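Local coordinates for engineered Protein OR366 (Synthetic construct, PDB 4RZP) that is of unknown function but is a de novo designed helical protein whose armadillo- and HEAT-like repeats stack into a solenoid, at residues 9-14 with 47-52; 14-19 with 55-60; 140-145 with 181-186. All blocks are in the same frame, centred on the assembly; numbering follows the deposited sequence.

Interaction 1 (9-14 with 47-52)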
# COMPACT_ATOMS: atom_id res chain seq x y z
N GLU A 9 1.82 -9.41 -25.15
CA GLU A 9 1.22 -9.08 -26.43
C GLU A 9 -0.29 -8.83 -26.26
O GLU A 9 -0.77 -7.70 -26.44
CB GLU A 9 1.48 -10.19 -27.46
CG GLU A 9 0.88 -9.97 -28.87
CD GLU A 9 1.25 -8.63 -29.51
OE1 GLU A 9 2.11 -7.89 -28.96
OE2 GLU A 9 0.69 -8.32 -30.58
N LEU A 10 -1.02 -9.87 -25.87
CA LEU A 10 -2.45 -9.75 -25.63
C LEU A 10 -2.90 -8.53 -24.80
O LEU A 10 -4.04 -8.11 -24.92
CB LEU A 10 -2.96 -10.99 -24.92
CG LEU A 10 -2.93 -12.33 -25.63
CD1 LEU A 10 -3.84 -13.26 -24.87
CD2 LEU A 10 -3.36 -12.20 -27.06
N LEU A 11 -2.03 -7.98 -23.96
CA LEU A 11 -2.38 -6.81 -23.16
C LEU A 11 -2.62 -5.62 -24.06
O LEU A 11 -3.35 -4.69 -23.71
CB LEU A 11 -1.28 -6.47 -22.16
CG LEU A 11 -1.03 -7.42 -20.98
CD1 LEU A 11 0.24 -7.02 -20.24
CD2 LEU A 11 -2.22 -7.44 -20.02
N THR A 12 -2.00 -5.66 -25.23
CA THR A 12 -2.02 -4.52 -26.14
C THR A 12 -3.28 -4.49 -27.00
O THR A 12 -3.45 -3.59 -27.81
CB THR A 12 -0.76 -4.54 -27.04
OG1 THR A 12 -0.81 -5.65 -27.94
CG2 THR A 12 0.48 -4.69 -26.19
N HIS A 13 -4.17 -5.46 -26.80
CA HIS A 13 -5.43 -5.56 -27.55
C HIS A 13 -6.55 -4.70 -26.94
O HIS A 13 -6.59 -4.46 -25.74
CB HIS A 13 -5.93 -7.01 -27.62
CG HIS A 13 -5.11 -7.90 -28.50
ND1 HIS A 13 -5.53 -9.17 -28.86
CD2 HIS A 13 -3.90 -7.72 -29.08
CE1 HIS A 13 -4.61 -9.73 -29.63
NE2 HIS A 13 -3.61 -8.87 -29.78
N ASP A 14 -7.47 -4.28 -27.79
CA ASP A 14 -8.46 -3.28 -27.40
C ASP A 14 -9.70 -3.89 -26.75
O ASP A 14 -10.56 -3.17 -26.26
CB ASP A 14 -8.84 -2.45 -28.61
CG ASP A 14 -7.63 -1.87 -29.32
OD1 ASP A 14 -6.91 -1.06 -28.69
OD2 ASP A 14 -7.39 -2.26 -30.49
N GLU A 47 5.80 -2.13 -18.84
CA GLU A 47 5.28 -1.05 -19.67
C GLU A 47 3.78 -1.24 -19.91
O GLU A 47 2.97 -0.37 -19.60
CB GLU A 47 6.01 -0.97 -21.01
CG GLU A 47 7.42 -0.38 -20.94
CD GLU A 47 8.38 -1.17 -20.04
OE1 GLU A 47 8.57 -2.39 -20.25
OE2 GLU A 47 8.96 -0.56 -19.12
N LYS A 48 3.43 -2.42 -20.42
CA LYS A 48 2.05 -2.73 -20.80
C LYS A 48 1.07 -2.69 -19.63
O LYS A 48 -0.03 -2.15 -19.74
CB LYS A 48 1.96 -4.10 -21.49
CG LYS A 48 2.08 -4.07 -23.03
CD LYS A 48 3.46 -3.62 -23.47
CE LYS A 48 3.63 -3.69 -24.97
NZ LYS A 48 5.02 -3.34 -25.36
N LEU A 49 1.48 -3.29 -18.52
CA LEU A 49 0.62 -3.31 -17.34
C LEU A 49 0.32 -1.90 -16.87
O LEU A 49 -0.84 -1.55 -16.67
CB LEU A 49 1.27 -4.11 -16.21
CG LEU A 49 1.11 -5.63 -16.30
CD1 LEU A 49 1.84 -6.28 -15.15
CD2 LEU A 49 -0.35 -6.03 -16.28
N VAL A 50 1.36 -1.08 -16.72
CA VAL A 50 1.19 0.28 -16.25
C VAL A 50 0.21 1.11 -17.10
O VAL A 50 -0.60 1.87 -16.58
CB VAL A 50 2.54 0.99 -16.17
CG1 VAL A 50 2.37 2.44 -15.81
CG2 VAL A 50 3.40 0.32 -15.11
N GLU A 51 0.27 0.94 -18.42
CA GLU A 51 -0.62 1.68 -19.29
C GLU A 51 -2.07 1.24 -19.19
O GLU A 51 -2.97 2.03 -19.42
CB GLU A 51 -0.15 1.60 -20.74
CG GLU A 51 0.95 2.60 -21.03
CD GLU A 51 1.30 2.68 -22.49
OE1 GLU A 51 0.36 2.77 -23.32
OE2 GLU A 51 2.51 2.66 -22.82
N LEU A 52 -2.31 -0.02 -18.84
CA LEU A 52 -3.68 -0.47 -18.56
C LEU A 52 -4.30 0.33 -17.41
O LEU A 52 -5.51 0.43 -17.30
CB LEU A 52 -3.71 -1.96 -18.22
CG LEU A 52 -3.39 -3.01 -19.29
CD1 LEU A 52 -3.66 -4.38 -18.72
CD2 LEU A 52 -4.18 -2.80 -20.57
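Apolar packing between two helices joins residues 9-14, at the end of helix 3-11, to residues 47-52 of helix 45-52, near the N-terminal end of the chain, with the leucines buried and Thr12 and Lys48 at the margin. Leu11 carries it. Its CG stands anti to its own carbonyl carbon, beside the backbone N, which aims the branch at helix 45-52; from there the two methyls diverge. CD1 lies 3.6 Å from CB of Lys48 and meets the methyl CD2 of Leu49, while CD2 touches Leu52 CD1 at 3.6 Å, the two leucines crossing at about a right angle. Leucine suits this place because its forked end can touch Lys48, Leu49 and Leu52 at once. Beside this apolar patch, the methyl of Thr12 rests on the aliphatic part of Lys48, with CG2 3.5 Å from Lys48 CE, so that the bent lysine chain lends its methylenes to the contact. Thr12 is held by its hydroxyl: OG1 donates to Glu9 O over 2.5 Å, in the carbonyl plane, and the same oxygen also accepts the backbone N-H of Thr12. Such packing of one helix on the next, with helices 16-29 and 58-71 behind, is consistent with an armadillo-type solenoid.

Interaction 2 (14-19 with 55-60)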
# COMPACT_ATOMS: atom_id res chain seq x y z
N ASP A 14 -7.47 -4.28 -27.79
CA ASP A 14 -8.46 -3.28 -27.40
C ASP A 14 -9.70 -3.89 -26.75
O ASP A 14 -10.56 -3.17 -26.26
CB ASP A 14 -8.84 -2.45 -28.61
CG ASP A 14 -7.63 -1.87 -29.32
OD1 ASP A 14 -6.91 -1.06 -28.69
OD2 ASP A 14 -7.39 -2.26 -30.49
N ASP A 15 -9.78 -5.21 -26.72
CA ASP A 15 -10.92 -5.83 -26.07
C ASP A 15 -10.75 -5.81 -24.55
O ASP A 15 -9.66 -6.06 -24.03
CB ASP A 15 -11.10 -7.26 -26.55
CG ASP A 15 -12.25 -7.95 -25.86
OD1 ASP A 15 -13.29 -7.29 -25.66
OD2 ASP A 15 -12.10 -9.15 -25.51
N SER A 16 -11.84 -5.51 -23.85
CA SER A 16 -11.84 -5.44 -22.39
C SER A 16 -11.55 -6.79 -21.75
O SER A 16 -10.70 -6.88 -20.87
CB SER A 16 -13.18 -4.92 -21.88
OG SER A 16 -13.50 -3.69 -22.49
N LYS A 17 -12.26 -7.82 -22.18
CA LYS A 17 -12.04 -9.16 -21.64
C LYS A 17 -10.64 -9.64 -21.99
O LYS A 17 -10.02 -10.36 -21.22
CB LYS A 17 -13.09 -10.16 -22.14
CG LYS A 17 -14.51 -9.63 -22.16
CD LYS A 17 -14.84 -8.88 -23.45
CE LYS A 17 -16.10 -8.03 -23.31
NZ LYS A 17 -16.41 -7.20 -24.52
N THR A 18 -10.15 -9.23 -23.15
CA THR A 18 -8.82 -9.66 -23.57
C THR A 18 -7.77 -9.08 -22.65
O THR A 18 -6.94 -9.81 -22.12
CB THR A 18 -8.52 -9.27 -25.03
OG1 THR A 18 -9.36 -10.03 -25.91
CG2 THR A 18 -7.05 -9.54 -25.35
N GLN A 19 -7.81 -7.77 -22.45
CA GLN A 19 -6.88 -7.13 -21.54
C GLN A 19 -6.99 -7.73 -20.15
O GLN A 19 -6.00 -8.24 -19.62
CB GLN A 19 -7.12 -5.62 -21.48
CG GLN A 19 -7.04 -4.97 -22.82
CD GLN A 19 -7.16 -3.47 -22.76
OE1 GLN A 19 -7.93 -2.92 -21.96
NE2 GLN A 19 -6.42 -2.78 -23.62
N HIS A 55 -6.70 3.11 -18.66
CA HIS A 55 -7.95 2.83 -19.36
C HIS A 55 -9.05 2.88 -18.31
O HIS A 55 -8.89 2.29 -17.24
CB HIS A 55 -7.96 1.46 -20.06
CG HIS A 55 -6.91 1.30 -21.12
ND1 HIS A 55 -6.70 0.11 -21.80
CD2 HIS A 55 -5.98 2.17 -21.60
CE1 HIS A 55 -5.72 0.26 -22.66
NE2 HIS A 55 -5.25 1.50 -22.56
N ASP A 56 -10.16 3.58 -18.59
CA ASP A 56 -11.27 3.68 -17.62
C ASP A 56 -12.15 2.43 -17.73
O ASP A 56 -13.26 2.47 -18.26
CB ASP A 56 -12.10 4.96 -17.81
CG ASP A 56 -12.57 5.57 -16.47
OD1 ASP A 56 -11.77 5.53 -15.50
OD2 ASP A 56 -13.71 6.10 -16.39
N ASP A 57 -11.61 1.34 -17.20
CA ASP A 57 -12.26 0.05 -17.23
C ASP A 57 -11.94 -0.65 -15.93
O ASP A 57 -10.95 -1.37 -15.82
CB ASP A 57 -11.79 -0.76 -18.44
CG ASP A 57 -12.61 -2.03 -18.65
OD1 ASP A 57 -13.40 -2.39 -17.74
OD2 ASP A 57 -12.43 -2.67 -19.72
N SER A 58 -12.79 -0.40 -14.94
CA SER A 58 -12.64 -0.88 -13.59
C SER A 58 -11.98 -2.26 -13.46
O SER A 58 -10.98 -2.42 -12.75
CB SER A 58 -14.00 -0.91 -12.93
OG SER A 58 -13.88 -1.22 -11.56
N LYS A 59 -12.53 -3.24 -14.17
CA LYS A 59 -12.02 -4.61 -14.05
C LYS A 59 -10.61 -4.70 -14.61
O LYS A 59 -9.75 -5.38 -14.03
CB LYS A 59 -12.96 -5.61 -14.75
CG LYS A 59 -13.22 -5.36 -16.24
CD LYS A 59 -14.01 -6.54 -16.87
CE LYS A 59 -14.35 -6.30 -18.34
NZ LYS A 59 -15.21 -5.07 -18.53
N VAL A 60 -10.33 -4.01 -15.71
CA VAL A 60 -8.98 -4.02 -16.26
C VAL A 60 -7.99 -3.39 -15.30
O VAL A 60 -7.04 -4.04 -14.89
CB VAL A 60 -8.90 -3.31 -17.60
CG1 VAL A 60 -7.44 -3.10 -18.01
CG2 VAL A 60 -9.65 -4.15 -18.64
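Polar side chains at the starts of two helices, 16-29 and 58-71, link residues 14-19 to residues 55-60. Gln19 is central. Its extended chain brings the amide to the rim of the His55 ring, with the amide and ring planes only 20° apart. His55 ND1 donates to Gln19 OE1 over 3.3 Å, at an N-H...O angle of 159°. The acceptor lies in the imidazole plane and is reached on a lone pair of the carbonyl, the donor coming in from the side of the C=O, at 102°. Gln19 NE2 makes a weak bond to the His13 carbonyl, so both ends of the amide, on a buried residue, are engaged. An alanine here would remove the amide, and with it the bonds to His55 ND1 and the His13 carbonyl, and would probably loosen the link between helix 16-29 and the loop that leads into helix 58-71. Glutamine is apt because one group both accepts and donates.

One turn earlier, at the start of the helix, Ser16 OG gives a weak bond to Asp57 OD2 at 3.1 Å. The other oxygen of that carboxylate, OD1, forms a salt bridge with Lys59 NZ, whose hydrogen bond is weak. Asp15 is the N-cap of helix 16-29: its OD2 accepts Thr18 OG1 at 2.9 Å and, weakly, Thr18 N, while OD1 forms a salt bridge with Lys17 NZ, again with a weak hydrogen bond. Beside this polar layer Val60 CG2 lies 3.7 Å from the Ser16 carbonyl oxygen. Gln19 and Val60 both also rest on Leu52 of helix 45-52, and Ser58 OG bonds Asp99 and Lys101 toward helix 100-113, so the contact bridges the N-terminal ends of adjacent helices, with helix 45-52 behind them.

Interaction 3 (140-145 with 181-186)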
# COMPACT_ATOMS: atom_id res chain seq x y z
N ASP A 140 -15.89 4.89 3.84
CA ASP A 140 -16.65 3.87 4.55
C ASP A 140 -16.52 2.59 3.76
O ASP A 140 -17.44 2.17 3.05
CB ASP A 140 -18.11 4.29 4.76
CG ASP A 140 -18.24 5.54 5.63
OD1 ASP A 140 -17.68 5.56 6.76
OD2 ASP A 140 -18.90 6.51 5.20
N ASP A 141 -15.33 2.01 3.86
CA ASP A 141 -14.92 0.87 3.09
C ASP A 141 -13.81 0.20 3.86
O ASP A 141 -12.63 0.59 3.74
CB ASP A 141 -14.42 1.27 1.71
CG ASP A 141 -14.30 0.09 0.76
OD1 ASP A 141 -13.92 -1.03 1.21
OD2 ASP A 141 -14.56 0.30 -0.45
N SER A 142 -14.19 -0.79 4.66
CA SER A 142 -13.24 -1.52 5.50
C SER A 142 -12.01 -2.02 4.70
O SER A 142 -10.88 -1.94 5.17
CB SER A 142 -13.96 -2.68 6.18
OG SER A 142 -13.06 -3.51 6.87
N LYS A 143 -12.22 -2.50 3.48
CA LYS A 143 -11.10 -3.06 2.74
C LYS A 143 -10.11 -1.97 2.37
O LYS A 143 -8.90 -2.14 2.55
CB LYS A 143 -11.60 -3.79 1.50
CG LYS A 143 -12.82 -4.65 1.76
CD LYS A 143 -13.49 -5.12 0.47
CE LYS A 143 -14.81 -5.82 0.81
NZ LYS A 143 -15.54 -6.44 -0.34
N VAL A 144 -10.62 -0.85 1.87
CA VAL A 144 -9.77 0.27 1.49
C VAL A 144 -8.98 0.86 2.67
O VAL A 144 -7.81 1.23 2.51
CB VAL A 144 -10.60 1.39 0.86
CG1 VAL A 144 -9.73 2.62 0.55
CG2 VAL A 144 -11.25 0.90 -0.40
N GLN A 145 -9.63 0.97 3.83
CA GLN A 145 -9.00 1.55 5.02
C GLN A 145 -7.81 0.70 5.40
O GLN A 145 -6.73 1.21 5.72
CB GLN A 145 -9.99 1.64 6.19
CG GLN A 145 -11.22 2.53 5.94
CD GLN A 145 -12.20 2.50 7.11
OE1 GLN A 145 -12.27 1.52 7.86
NE2 GLN A 145 -12.97 3.57 7.26
N HIS A 181 -12.68 1.45 14.96
CA HIS A 181 -13.50 0.76 13.95
C HIS A 181 -13.57 -0.73 14.24
O HIS A 181 -12.55 -1.36 14.52
CB HIS A 181 -12.97 0.99 12.52
CG HIS A 181 -13.22 2.37 11.99
ND1 HIS A 181 -12.96 2.73 10.68
CD2 HIS A 181 -13.70 3.49 12.60
CE1 HIS A 181 -13.27 4.00 10.51
NE2 HIS A 181 -13.71 4.49 11.66
N ASP A 182 -14.76 -1.31 14.17
CA ASP A 182 -14.95 -2.71 14.57
C ASP A 182 -14.52 -3.70 13.49
O ASP A 182 -15.18 -4.72 13.29
CB ASP A 182 -16.41 -2.96 14.97
CG ASP A 182 -16.79 -2.27 16.27
OD1 ASP A 182 -16.19 -2.59 17.32
OD2 ASP A 182 -17.70 -1.41 16.25
N ASP A 183 -13.45 -3.39 12.77
CA ASP A 183 -12.86 -4.35 11.85
C ASP A 183 -11.44 -4.64 12.26
O ASP A 183 -10.57 -3.76 12.19
CB ASP A 183 -12.89 -3.85 10.40
CG ASP A 183 -12.35 -4.88 9.43
OD1 ASP A 183 -12.71 -6.07 9.56
OD2 ASP A 183 -11.56 -4.51 8.54
N SER A 184 -11.22 -5.89 12.69
CA SER A 184 -9.94 -6.37 13.21
C SER A 184 -8.73 -5.90 12.41
O SER A 184 -7.84 -5.24 12.95
CB SER A 184 -9.96 -7.89 13.27
OG SER A 184 -8.67 -8.41 13.54
N LYS A 185 -8.72 -6.20 11.12
CA LYS A 185 -7.56 -5.90 10.30
C LYS A 185 -7.23 -4.41 10.25
O LYS A 185 -6.08 -4.02 10.34
CB LYS A 185 -7.77 -6.44 8.89
CG LYS A 185 -7.73 -7.96 8.80
CD LYS A 185 -6.40 -8.50 8.25
CE LYS A 185 -5.22 -8.14 9.13
NZ LYS A 185 -3.87 -8.65 8.75
N VAL A 186 -8.25 -3.58 10.11
CA VAL A 186 -8.07 -2.14 10.08
C VAL A 186 -7.34 -1.63 11.31
O VAL A 186 -6.35 -0.90 11.21
CB VAL A 186 -9.42 -1.43 9.97
CG1 VAL A 186 -9.25 0.07 10.13
CG2 VAL A 186 -10.04 -1.76 8.63
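Ser142 and Asp183 both hold their side chains anti to the backbone N (chi1 173° for the serine), which turns the hydroxyl of one toward the carboxylate of the other across the gap between two helix starts. Ser142 OG and Asp183 OD2 come to 2.5 Å. Gln145 takes a different first torsion, CG beside the backbone N and anti to the carbonyl carbon, and then runs out straight, so its amide reaches the rim of the His181 ring. There His181 ND1 donates to Gln145 OE1 over 3.1 Å at an N-H...O angle of 153°. The acceptor sits close to the imidazole plane, but the donor stands 32° out of the plane of the amide carbonyl, above it. Gln145 NE2 makes a weak bond to the His139 carbonyl, which helps to fix the flip of the amide.

Between these polar pairs Val186 CG2 lies 3.6 Å from the Ser142 carbonyl oxygen, and Gln145 and Val186 rest together on Leu178 of helix 171-178. A beta-branched valine is suited to packing closely against the neighbouring backbone. Asp141 caps helix 142-155, its OD1 receiving weak bonds from Lys143 N and Val144 N while OD2 meets the hydroxyl of Ser100. Asp183 has the corresponding N-cap position on helix 184-197. A carboxylate there would probably be stabilised by the positive end of that helix's dipole, and the His181-Gln145 bond is consistent with a proton on ND1; the charge of the ring is not settled.

In the fold
Interaction 1 is the core contact, a leucine layer with no hydrogen bond across it, whereas interactions 2 and 3 are partly buried and polar, at helix starts. Interactions 1 and 2 touch and join the same pair of helical hairpins: helix 3-11 leads into helix 16-29, and helix 45-52 into helix 58-71, so one contact packs the first helices of the pairs and the other the second. Interaction 3 lies about 28 Å from interaction 2, centre to centre, yet repeats its glutamine, histidine, serine, aspartate and valine pattern along the solenoid. Both have an N-capping aspartate that accepts backbone N-H groups, but lysine-aspartate salt bridges occur within the segments of interaction 2 alone.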